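Local structure of VP24 (White spot syndrome virus, 5HLJ) at residues L41-R44 against K48-V51. The protein is a major envelope protein of the white spot syndrome virus, probably held in the viral membrane by a transmembrane helix, and packs here as three chains. Sequence-based numbering, arbitrary orientation.
Sequences LQTR and KVYV
Lys48 opens the returning strand of a β hairpin opposite Gln42, its antiparallel non-hydrogen-bonded partner, with the two CA atoms 4.8 Å apart. The side chains of the pair meet at about a right angle: Gln42 OE1 lies 4.1 Å from Lys48 CB and close to CG, so the amide oxygen rests against the aliphatic root of the lysine and not its ammonium end. A bend at chi2 (62°) folds the Gln42 chain, and its NE2 donates to Thr43 O over 3.2 Å, in the carbonyl plane and on a lone pair. Val49 follows, paired with Leu41 by two backbone hydrogen bonds: Val49 N to Leu41 O at 2.7 Å, nearly straight at 168°, and Leu41 N to Val49 O at 2.9 Å. On the other face from Gln42 and Lys48, Val49 CB packs 4.2 Å from Leu41 CB, while its CG2 methyl meets Thr43 CG2 at 3.8 Å. At chi1 75° Thr43 sends CG2 anti to its carbonyl carbon and onto the valine, leaving OG1 to bond with Gly47 O and Tyr46 N in the turn. Beyond Val49 the strand continues, bonded through the Tyr50 backbone to Ile68 and Leu70 of strand 68-72. The chemistry is therefore two-sided: Leu41, Val49 and the methyl of Thr43 form a buried apolar patch, whereas Gln42 and Lys48 put polar groups on the more exposed face, and the paired amides join the two strands at the mouth of the turn.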
loop_
_atom_site.group_PDB
_atom_site.type_symbol
_atom_site.label_atom_id
_atom_site.label_comp_id
_atom_site.label_asym_id
_atom_site.label_seq_id
_atom_site.Cartn_x
_atom_site.Cartn_y
_atom_site.Cartn_z
ATOM N N LEU A 41 7.367 2.629 -19.958
ATOM C CA LEU A 41 6.281 3.296 -19.253
ATOM C C LEU A 41 6.564 4.781 -19.233
ATOM O O LEU A 41 7.610 5.207 -18.760
ATOM C CB LEU A 41 6.124 2.757 -17.822
ATOM C CG LEU A 41 5.203 3.512 -16.842
ATOM C CD1 LEU A 41 3.733 3.463 -17.252
ATOM C CD2 LEU A 41 5.363 2.969 -15.437
ATOM N N GLN A 42 5.639 5.560 -19.779
ATOM C CA GLN A 42 5.734 7.006 -19.719
ATOM C C GLN A 42 5.164 7.508 -18.389
ATOM O O GLN A 42 4.000 7.289 -18.081
ATOM C CB GLN A 42 4.994 7.638 -20.894
ATOM C CG GLN A 42 5.179 9.137 -20.964
ATOM C CD GLN A 42 6.627 9.512 -21.170
ATOM O OE1 GLN A 42 7.302 8.970 -22.059
ATOM N NE2 GLN A 42 7.130 10.424 -20.336
ATOM N N THR A 43 5.991 8.150 -17.577
ATOM C CA THR A 43 5.511 8.682 -16.309
ATOM C C THR A 43 5.267 10.176 -16.462
ATOM O O THR A 43 5.709 10.778 -17.446
ATOM C CB THR A 43 6.514 8.424 -15.162
ATOM O OG1 THR A 43 7.634 9.318 -15.292
ATOM C CG2 THR A 43 6.984 6.966 -15.179
ATOM N N ARG A 44 4.577 10.778 -15.495
ATOM C CA ARG A 44 4.365 12.217 -15.547
ATOM C C ARG A 44 5.532 12.982 -14.924
ATOM O O ARG A 44 5.841 14.078 -15.359
ATOM C CB ARG A 44 3.047 12.623 -14.862
ATOM C CG ARG A 44 1.928 11.587 -14.924
ATOM C CD ARG A 44 0.584 12.140 -14.375
ATOM N NE ARG A 44 0.760 13.205 -13.376
ATOM C CZ ARG A 44 0.917 13.004 -12.061
ATOM N NH1 ARG A 44 0.934 11.763 -11.555
ATOM N NH2 ARG A 44 1.069 14.053 -11.246
ATOM N N LYS A 48 10.791 8.779 -18.910
ATOM C CA LYS A 48 10.450 7.469 -19.451
ATOM C C LYS A 48 11.101 6.352 -18.641
ATOM O O LYS A 48 12.305 6.367 -18.381
ATOM C CB LYS A 48 10.863 7.352 -20.929
ATOM C CG LYS A 48 10.294 6.087 -21.614
ATOM C CD LYS A 48 11.064 5.667 -22.874
ATOM C CE LYS A 48 10.408 6.163 -24.168
ATOM N NZ LYS A 48 9.271 5.310 -24.666
ATOM N N VAL A 49 10.301 5.381 -18.233
ATOM C CA VAL A 49 10.849 4.224 -17.565
ATOM C C VAL A 49 11.084 3.147 -18.608
ATOM O O VAL A 49 10.193 2.815 -19.376
ATOM C CB VAL A 49 9.936 3.741 -16.435
ATOM C CG1 VAL A 49 10.339 2.368 -15.970
ATOM C CG2 VAL A 49 9.997 4.731 -15.280
ATOM N N TYR A 50 12.311 2.634 -18.654
ATOM C CA TYR A 50 12.696 1.616 -19.626
ATOM C C TYR A 50 13.082 0.344 -18.899
ATOM O O TYR A 50 14.062 0.312 -18.140
ATOM C CB TYR A 50 13.864 2.107 -20.505
ATOM C CG TYR A 50 14.253 1.206 -21.673
ATOM C CD1 TYR A 50 14.074 1.630 -22.993
ATOM C CD2 TYR A 50 14.839 -0.039 -21.467
ATOM C CE1 TYR A 50 14.444 0.833 -24.067
ATOM C CE2 TYR A 50 15.210 -0.846 -22.536
ATOM C CZ TYR A 50 15.008 -0.398 -23.836
ATOM O OH TYR A 50 15.378 -1.188 -24.893
ATOM N N VAL A 51 12.335 -0.715 -19.156
ATOM C CA VAL A 51 12.644 -1.985 -18.547
ATOM C C VAL A 51 13.351 -2.878 -19.561
ATOM O O VAL A 51 12.697 -3.491 -20.404
ATOM C CB VAL A 51 11.367 -2.672 -18.022
ATOM C CG1 VAL A 51 11.702 -3.982 -17.344
ATOM C CG2 VAL A 51 10.621 -1.748 -17.065
#